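Local coordinates for inactive glucansucrase (Lactobacillus reuteri, PDB 5JBD), which is an inactive member of the glucansucrase family, glycoside hydrolase family 70, built round a TIM-barrel and carrying a bound calcium ion, at residues N229-S232 and D233-P236; V520-A523 and N524-G527; Q425-Q428 and E429-A432. All blocks are in the same frame, centred on the assembly; numbering follows the deposited sequence.

Interaction 1 (N229-S232 and D233-P236); sequences NNNS and DNSP
Asn231 and Asn234 join their side chains across the open side of a bend whose corner is Ser232-Asp233. Both have CG swung away from their own backbone N (chi1 -168° and -165°), carrying both amides out on the same side of the chain. There ND2 of Asn231 donates to OD1 of Asn234 at 3.1 Å. The amide planes stand 69° apart, and the N-H reaches the oxygen somewhat out of the plane of the Asn234 amide. A weak backbone bond from Asn234 N to Asn231 O, 3.3 Å long and bent, spans the same residues. Just before the bend lies an Asx turn: OD1 of Asn230 accepts from Ser232 N at 3.2 Å and from Ser232 OG at 2.8 Å, both donors coming from one face of its amide. The hydroxyl gets there because OG sits between the backbone N and the carbonyl carbon. The carboxylate of Asp233 takes a direct hydrogen bond from Asn224 ND2 at OD2, and two waters tie it to the bend. One donates to Asn230 O and, at 2.6 Å, to Asp233 OD2 while accepting from Asp233 N; another links Ser232 OG with Asp233 OD1. Asn231 and Asn234 both touch Arg770. Beyond the bend the chain runs inward, where buried Ser235 bonds through OG to the carbonyl of Asp286 and Pro236 O accepts from the side chain of Asn287, a calcium ligand.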
ATOM      1  N   ASN A 229     -10.855  -6.952  23.265  1.00 30.64           N
ATOM      2  CA  ASN A 229     -10.421  -7.119  24.657  1.00 32.19           C
ATOM      3  C   ASN A 229      -8.926  -7.447  24.820  1.00 30.84           C
ATOM      4  O   ASN A 229      -8.521  -8.026  25.817  1.00 32.74           O
ATOM      5  CB  ASN A 229     -11.295  -8.186  25.347  1.00 34.74           C
ATOM      6  CG  ASN A 229     -11.038  -9.591  24.826  1.00 36.79           C
ATOM      7  OD1 ASN A 229     -10.338  -9.796  23.832  1.00 36.32           O
ATOM      8  ND2 ASN A 229     -11.604 -10.573  25.507  1.00 39.81           N
ATOM      9  N   ASN A 230      -8.115  -7.107  23.830  1.00 29.67           N
ATOM     10  CA  ASN A 230      -6.671  -7.327  23.920  1.00 27.13           C
ATOM     11  C   ASN A 230      -5.973  -6.418  22.931  1.00 25.99           C
ATOM     12  O   ASN A 230      -5.642  -6.825  21.800  1.00 25.34           O
ATOM     13  CB  ASN A 230      -6.324  -8.795  23.668  1.00 27.58           C
ATOM     14  CG  ASN A 230      -4.824  -9.059  23.694  1.00 28.32           C
ATOM     15  OD1 ASN A 230      -4.017  -8.159  23.991  1.00 29.50           O
ATOM     16  ND2 ASN A 230      -4.441 -10.289  23.375  1.00 26.93           N
ATOM     17  N   ASN A 231      -5.755  -5.182  23.358  1.00 25.35           N
ATOM     18  CA  ASN A 231      -5.047  -4.214  22.525  1.00 25.82           C
ATOM     19  C   ASN A 231      -3.537  -4.190  22.796  1.00 26.26           C
ATOM     20  O   ASN A 231      -2.907  -3.132  22.751  1.00 26.78           O
ATOM     21  CB  ASN A 231      -5.616  -2.804  22.701  1.00 25.70           C
ATOM     22  CG  ASN A 231      -5.100  -1.861  21.637  1.00 25.20           C
ATOM     23  OD1 ASN A 231      -4.818  -2.301  20.530  1.00 24.45           O
ATOM     24  ND2 ASN A 231      -4.951  -0.587  21.960  1.00 25.67           N
ATOM     25  N   SER A 232      -2.943  -5.353  23.038  1.00 25.76           N
ATOM     26  CA  SER A 232      -1.504  -5.406  23.307  1.00 27.21           C
ATOM     27  C   SER A 232      -0.662  -5.025  22.081  1.00 27.48           C
ATOM     28  O   SER A 232       0.469  -4.556  22.247  1.00 26.39           O
ATOM     29  CB  SER A 232      -1.103  -6.780  23.858  1.00 26.37           C
ATOM     30  OG  SER A 232      -1.478  -7.821  22.982  1.00 28.19           O
ATOM     31  N   ASP A 233      -1.214  -5.197  20.868  1.00 26.50           N
ATOM     32  CA  ASP A 233      -0.527  -4.809  19.629  1.00 25.46           C
ATOM     33  C   ASP A 233      -0.652  -3.322  19.296  1.00 25.59           C
ATOM     34  O   ASP A 233       0.256  -2.730  18.704  1.00 25.26           O
ATOM     35  CB  ASP A 233      -1.056  -5.604  18.438  1.00 25.04           C
ATOM     36  CG  ASP A 233      -1.037  -7.077  18.681  1.00 25.85           C
ATOM     37  OD1 ASP A 233       0.069  -7.630  18.827  1.00 26.97           O
ATOM     38  OD2 ASP A 233      -2.128  -7.679  18.767  1.00 26.59           O
ATOM     39  N   ASN A 234      -1.793  -2.739  19.645  1.00 24.76           N
ATOM     40  CA  ASN A 234      -2.118  -1.357  19.312  1.00 26.69           C
ATOM     41  C   ASN A 234      -1.893  -1.057  17.840  1.00 24.67           C
ATOM     42  O   ASN A 234      -1.294  -0.032  17.509  1.00 24.92           O
ATOM     43  CB  ASN A 234      -1.337  -0.394  20.220  1.00 27.23           C
ATOM     44  CG  ASN A 234      -1.891   1.017  20.189  1.00 28.75           C
ATOM     45  OD1 ASN A 234      -3.113   1.228  20.274  1.00 29.02           O
ATOM     46  ND2 ASN A 234      -1.001   1.996  20.072  1.00 28.56           N
ATOM     47  N   SER A 235      -2.392  -1.933  16.962  1.00 22.90           N
ATOM     48  CA  SER A 235      -2.242  -1.747  15.513  1.00 23.11           C
ATOM     49  C   SER A 235      -3.398  -0.890  14.967  1.00 23.23           C
ATOM     50  O   SER A 235      -4.559  -1.206  15.223  1.00 24.78           O
ATOM     51  CB  SER A 235      -2.190  -3.091  14.788  1.00 23.19           C
ATOM     52  OG  SER A 235      -1.675  -2.916  13.485  1.00 22.80           O
ATOM     53  N   PRO A 236      -3.089   0.191  14.222  1.00 23.13           N
ATOM     54  CA  PRO A 236      -4.131   1.179  13.873  1.00 24.31           C
ATOM     55  C   PRO A 236      -5.071   0.769  12.745  1.00 24.32           C
ATOM     56  O   PRO A 236      -4.678   0.045  11.817  1.00 23.72           O
ATOM     57  CB  PRO A 236      -3.313   2.410  13.450  1.00 24.49           C
ATOM     58  CG  PRO A 236      -2.051   1.835  12.893  1.00 24.12           C
ATOM     59  CD  PRO A 236      -1.756   0.627  13.743  1.00 23.67           C
TER
HETATM   60  O   HOH W   1      -3.782  -6.006  19.795  1.00 19.66           O
HETATM   61  O   HOH W   2       0.119  -8.864  21.361  1.00 31.94           O

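Interaction 2 (V520-A523 and N524-G527); sequences VVDA and NSNG. With ACT (acetate ion), chain D.
Ser525 and Asn524 fold back on Asp522 at a type I beta turn running from Asp522 to Ser525. The turn is closed by Ser525 N, which donates to Asp522 O at 3.2 Å. The Asp522 side chain lends a second grip: with chi1 at 68° its carboxylate curls over the turn, and OD1 accepts from Asn524 N at 2.9 Å, met from above the carboxylate plane. Ser525 points its CB back at the first limb, placing OG 3.1 Å from that same OD1, while CB packs on Val520 CG1 at 3.9 Å. Asn524 turns CG beside its own backbone N (chi1 -57°), so that its amide rests against the Ala523 carbonyl carbon (ND2 to C 3.7 Å); a water donates to both its OD1 and Asp522 OD2. Another water donates to both Asp522 O and Ser525 O. An acetate ion, probably from the crystallisation liquor, takes hydrogen bonds from Gly527 N (3.1 Å) and, weakly, from Asn526 N. The whole turn belongs to the surface loop between strands 510-515 and 537-542, antiparallel neighbours in one sheet; backbone hydrogen bonds pair Val520 with Gly500, just before strand 501-505, and Ala523 with Arg558, just after strand 550-555.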
ATOM      1  N   VAL A 520      18.691 -35.059   6.916  1.00 25.67           N
ATOM      2  CA  VAL A 520      19.753 -34.987   7.936  1.00 25.74           C
ATOM      3  C   VAL A 520      19.257 -34.030   8.994  1.00 25.11           C
ATOM      4  O   VAL A 520      19.304 -32.812   8.822  1.00 23.44           O
ATOM      5  CB  VAL A 520      21.101 -34.511   7.349  1.00 25.37           C
ATOM      6  CG1 VAL A 520      22.217 -34.766   8.344  1.00 26.21           C
ATOM      7  CG2 VAL A 520      21.391 -35.241   6.041  1.00 26.20           C
ATOM      8  N   VAL A 521      18.785 -34.601  10.095  1.00 26.88           N
ATOM      9  CA  VAL A 521      18.106 -33.844  11.144  1.00 27.12           C
ATOM     10  C   VAL A 521      19.039 -32.896  11.902  1.00 25.22           C
ATOM     11  O   VAL A 521      18.658 -31.764  12.197  1.00 24.50           O
ATOM     12  CB  VAL A 521      17.382 -34.811  12.117  1.00 30.10           C
ATOM     13  CG1 VAL A 521      16.979 -34.116  13.408  1.00 31.46           C
ATOM     14  CG2 VAL A 521      16.158 -35.406  11.420  1.00 31.45           C
ATOM     15  N   ASP A 522      20.247 -33.358  12.232  1.00 25.10           N
ATOM     16  CA  ASP A 522      21.206 -32.529  12.989  1.00 25.85           C
ATOM     17  C   ASP A 522      22.667 -32.932  12.728  1.00 24.85           C
ATOM     18  O   ASP A 522      22.932 -33.767  11.866  1.00 25.65           O
ATOM     19  CB  ASP A 522      20.840 -32.545  14.481  1.00 24.44           C
ATOM     20  CG  ASP A 522      21.059 -33.905  15.150  1.00 26.12           C
ATOM     21  OD1 ASP A 522      21.863 -34.748  14.684  1.00 25.06           O
ATOM     22  OD2 ASP A 522      20.415 -34.125  16.185  1.00 29.52           O
ATOM     23  N   ALA A 523      23.601 -32.326  13.459  1.00 25.36           N
ATOM     24  CA  ALA A 523      25.036 -32.548  13.250  1.00 25.64           C
ATOM     25  C   ALA A 523      25.516 -33.990  13.511  1.00 25.73           C
ATOM     26  O   ALA A 523      26.600 -34.354  13.074  1.00 26.57           O
ATOM     27  CB  ALA A 523      25.858 -31.574  14.103  1.00 25.71           C
ATOM     28  N   ASN A 524      24.725 -34.771  14.240  1.00 26.20           N
ATOM     29  CA  ASN A 524      25.074 -36.145  14.581  1.00 26.83           C
ATOM     30  C   ASN A 524      24.387 -37.215  13.714  1.00 29.81           C
ATOM     31  O   ASN A 524      24.694 -38.398  13.869  1.00 29.13           O
ATOM     32  CB  ASN A 524      24.769 -36.388  16.064  1.00 27.21           C
ATOM     33  CG  ASN A 524      25.505 -35.416  16.973  1.00 25.57           C
ATOM     34  OD1 ASN A 524      24.918 -34.793  17.858  1.00 27.82           O
ATOM     35  ND2 ASN A 524      26.778 -35.278  16.751  1.00 24.71           N
ATOM     36  N   SER A 525      23.500 -36.812  12.799  1.00 29.05           N
ATOM     37  CA  SER A 525      22.756 -37.758  11.947  1.00 32.67           C
ATOM     38  C   SER A 525      23.594 -38.250  10.784  1.00 33.39           C
ATOM     39  O   SER A 525      24.392 -37.502  10.246  1.00 35.46           O
ATOM     40  CB  SER A 525      21.507 -37.100  11.345  1.00 32.87           C
ATOM     41  OG  SER A 525      20.748 -36.427  12.322  1.00 37.09           O
ATOM     42  N   ASN A 526      23.365 -39.495  10.370  1.00 38.50           N
ATOM     43  CA  ASN A 526      23.997 -40.057   9.165  1.00 41.38           C
ATOM     44  C   ASN A 526      23.262 -39.721   7.868  1.00 40.35           C
ATOM     45  O   ASN A 526      23.871 -39.772   6.791  1.00 40.21           O
ATOM     46  CB  ASN A 526      24.105 -41.579   9.270  1.00 45.96           C
ATOM     47  CG  ASN A 526      25.089 -42.017  10.330  1.00 48.92           C
ATOM     48  OD1 ASN A 526      24.733 -42.755  11.245  1.00 51.38           O
ATOM     49  ND2 ASN A 526      26.330 -41.552  10.220  1.00 50.11           N
ATOM     50  N   GLY A 527      21.966 -39.415   7.970  1.00 36.86           N
ATOM     51  CA  GLY A 527      21.136 -39.121   6.798  1.00 34.55           C
ATOM     52  C   GLY A 527      20.239 -40.293   6.434  1.00 34.20           C
ATOM     53  O   GLY A 527      20.705 -41.433   6.411  1.00 34.85           O
TER
HETATM   54  C   ACT D1702      20.046 -41.082  11.311  1.00 47.76           C
HETATM   55  O   ACT D1702      20.059 -40.427  10.243  1.00 51.48           O
HETATM   56  OXT ACT D1702      21.010 -41.057  12.108  1.00 54.10           O
HETATM   57  CH3 ACT D1702      18.847 -41.919  11.651  1.00 49.74           C
HETATM   58  O   HOH W   3      18.466 -37.610  10.143  1.00 23.36           O
HETATM   59  O   HOH W   4      22.053 -35.120  18.305  1.00 27.64           O
HETATM   60  O   HOH W   5      25.098 -34.968  10.252  1.00 29.20           O

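Interaction 3 (Q425-Q428 and E429-A432); sequences QAWQ and EFYA
Chi1 of -87° and chi2 of 102° lay the Trp427 indole along the helix toward the next turn, where Phe430 and Tyr431 meet its six-membered ring. Phe430, with CG turned away from its backbone N (chi1 179°), runs beside the indole and brings CD2 to 3.4 Å from Trp427 CZ3. Tyr431 crosses it instead: Trp427 CE3 sits over one face of the phenol ring, toward its rim, 3.6 Å from Tyr431 CZ. Both ring pairs are oblique, their centroids 5.0 Å apart. Phe659 meets Trp427 edge-to-face and Thr472 bonds the Tyr431 hydroxyl. Around the helix from this cluster, extended Gln425 sends NE2 to OE2 of Glu429, 3.1 Å away and almost straight. OE2 lies in the plane of the Gln425 amide, whereas NE2 comes in from above the carboxylate plane; the two planes are nearly perpendicular. OE1 of Glu429 lies close to the carboxylate of Asp406, which may raise the pair's affinity for a proton. Beneath the side chains run i to i+4 backbone bonds, among them Tyr431 N to Trp427 O at 2.9 Å. Trp427, Phe430 and Glu429 all touch helix 392-406; the aromatic cluster sits at i, i+3 and i+4 of amphipathic helix 420-434.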
ATOM      1  N   GLN A 425      15.991  12.558  -9.224  1.00 34.59           N
ATOM      2  CA  GLN A 425      17.265  12.961  -8.663  1.00 35.66           C
ATOM      3  C   GLN A 425      17.718  11.922  -7.630  1.00 33.45           C
ATOM      4  O   GLN A 425      18.862  11.496  -7.640  1.00 32.17           O
ATOM      5  CB  GLN A 425      17.149  14.342  -7.998  1.00 37.69           C
ATOM      6  CG  GLN A 425      18.438  14.851  -7.357  1.00 42.13           C
ATOM      7  CD  GLN A 425      18.240  16.105  -6.519  1.00 44.25           C
ATOM      8  OE1 GLN A 425      17.306  16.878  -6.740  1.00 47.32           O
ATOM      9  NE2 GLN A 425      19.116  16.306  -5.545  1.00 43.56           N
ATOM     10  N   ALA A 426      16.810  11.547  -6.733  1.00 33.70           N
ATOM     11  CA  ALA A 426      17.110  10.516  -5.723  1.00 32.26           C
ATOM     12  C   ALA A 426      17.577   9.201  -6.365  1.00 31.74           C
ATOM     13  O   ALA A 426      18.531   8.593  -5.894  1.00 32.78           O
ATOM     14  CB  ALA A 426      15.902  10.296  -4.831  1.00 30.48           C
ATOM     15  N   TRP A 427      16.918   8.768  -7.437  1.00 32.71           N
ATOM     16  CA  TRP A 427      17.334   7.530  -8.140  1.00 32.83           C
ATOM     17  C   TRP A 427      18.696   7.600  -8.803  1.00 33.72           C
ATOM     18  O   TRP A 427      19.469   6.645  -8.734  1.00 32.52           O
ATOM     19  CB  TRP A 427      16.262   7.049  -9.133  1.00 31.76           C
ATOM     20  CG  TRP A 427      15.293   6.178  -8.417  1.00 31.28           C
ATOM     21  CD1 TRP A 427      14.048   6.510  -7.976  1.00 31.34           C
ATOM     22  CD2 TRP A 427      15.541   4.839  -7.974  1.00 30.69           C
ATOM     23  NE1 TRP A 427      13.482   5.429  -7.313  1.00 30.81           N
ATOM     24  CE2 TRP A 427      14.379   4.395  -7.301  1.00 30.08           C
ATOM     25  CE3 TRP A 427      16.632   3.959  -8.103  1.00 30.58           C
ATOM     26  CZ2 TRP A 427      14.280   3.115  -6.738  1.00 28.72           C
ATOM     27  CZ3 TRP A 427      16.530   2.683  -7.552  1.00 31.19           C
ATOM     28  CH2 TRP A 427      15.358   2.277  -6.874  1.00 28.47           C
ATOM     29  N   GLN A 428      19.014   8.736  -9.427  1.00 37.50           N
ATOM     30  CA  GLN A 428      20.361   8.930  -9.960  1.00 38.38           C
ATOM     31  C   GLN A 428      21.381   8.807  -8.816  1.00 36.14           C
ATOM     32  O   GLN A 428      22.381   8.112  -8.959  1.00 33.19           O
ATOM     33  CB  GLN A 428      20.499  10.283 -10.658  1.00 46.29           C
ATOM     34  CG  GLN A 428      21.737  10.387 -11.528  1.00 53.40           C
ATOM     35  CD  GLN A 428      21.760  11.666 -12.347  1.00 62.61           C
ATOM     36  OE1 GLN A 428      21.912  12.765 -11.806  1.00 66.68           O
ATOM     37  NE2 GLN A 428      21.614  11.530 -13.662  1.00 68.72           N
ATOM     38  N   GLU A 429      21.096   9.458  -7.685  1.00 33.58           N
ATOM     39  CA  GLU A 429      21.970   9.397  -6.499  1.00 34.16           C
ATOM     40  C   GLU A 429      22.079   7.980  -5.947  1.00 32.45           C
ATOM     41  O   GLU A 429      23.175   7.531  -5.623  1.00 32.44           O
ATOM     42  CB  GLU A 429      21.476  10.365  -5.416  1.00 33.75           C
ATOM     43  CG  GLU A 429      21.694  11.828  -5.795  1.00 36.20           C
ATOM     44  CD  GLU A 429      20.907  12.804  -4.939  1.00 37.96           C
ATOM     45  OE1 GLU A 429      20.026  12.370  -4.161  1.00 36.69           O
ATOM     46  OE2 GLU A 429      21.153  14.024  -5.054  1.00 38.19           O
ATOM     47  N   PHE A 430      20.939   7.286  -5.871  1.00 31.04           N
ATOM     48  CA  PHE A 430      20.904   5.904  -5.405  1.00 30.92           C
ATOM     49  C   PHE A 430      21.755   4.957  -6.262  1.00 31.42           C
ATOM     50  O   PHE A 430      22.590   4.238  -5.723  1.00 30.28           O
ATOM     51  CB  PHE A 430      19.467   5.372  -5.311  1.00 30.75           C
ATOM     52  CG  PHE A 430      19.395   3.936  -4.861  1.00 30.90           C
ATOM     53  CD1 PHE A 430      19.353   3.625  -3.506  1.00 31.65           C
ATOM     54  CD2 PHE A 430      19.425   2.901  -5.786  1.00 31.04           C
ATOM     55  CE1 PHE A 430      19.305   2.306  -3.088  1.00 31.78           C
ATOM     56  CE2 PHE A 430      19.378   1.574  -5.370  1.00 32.36           C
ATOM     57  CZ  PHE A 430      19.325   1.278  -4.019  1.00 30.44           C
ATOM     58  N   TYR A 431      21.545   4.946  -7.583  1.00 32.11           N
ATOM     59  CA  TYR A 431      22.282   4.002  -8.450  1.00 32.68           C
ATOM     60  C   TYR A 431      23.793   4.205  -8.367  1.00 33.19           C
ATOM     61  O   TYR A 431      24.546   3.235  -8.351  1.00 32.30           O
ATOM     62  CB  TYR A 431      21.879   4.104  -9.927  1.00 34.51           C
ATOM     63  CG  TYR A 431      20.521   3.542 -10.301  1.00 33.52           C
ATOM     64  CD1 TYR A 431      20.203   2.196 -10.091  1.00 33.65           C
ATOM     65  CD2 TYR A 431      19.573   4.353 -10.911  1.00 35.06           C
ATOM     66  CE1 TYR A 431      18.965   1.683 -10.449  1.00 32.92           C
ATOM     67  CE2 TYR A 431      18.339   3.851 -11.273  1.00 34.55           C
ATOM     68  CZ  TYR A 431      18.044   2.516 -11.050  1.00 34.49           C
ATOM     69  OH  TYR A 431      16.819   2.038 -11.426  1.00 35.84           O
ATOM     70  N   ALA A 432      24.227   5.466  -8.324  1.00 33.74           N
ATOM     71  CA  ALA A 432      25.650   5.779  -8.162  1.00 32.48           C
ATOM     72  C   ALA A 432      26.144   5.291  -6.792  1.00 31.94           C
ATOM     73  O   ALA A 432      27.197   4.674  -6.697  1.00 30.48           O
ATOM     74  CB  ALA A 432      25.897   7.264  -8.319  1.00 33.55           C
TER

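All three contacts are local, but they differ in setting. Interaction 3 is partly buried and lies within one regular helix, so repeated backbone bonds set its frame, and an aromatic cluster and one amide-carboxylate bond lie on it. Interactions 1 and 2 are surface contacts in irregular loops: in interaction 1 side chains bond one another, the backbone and water; in interaction 2 they bond the backbone and water. Of these loops, 229-236 leads from strand 193-197 toward strand 242-244 and the calcium site, whereas 520-527 joins two strands of another antiparallel sheet and holds acetate. None touches another: the nearest atoms of interactions 1 and 3 are about 26 Å apart, and those of 2 and 3 about 36 Å.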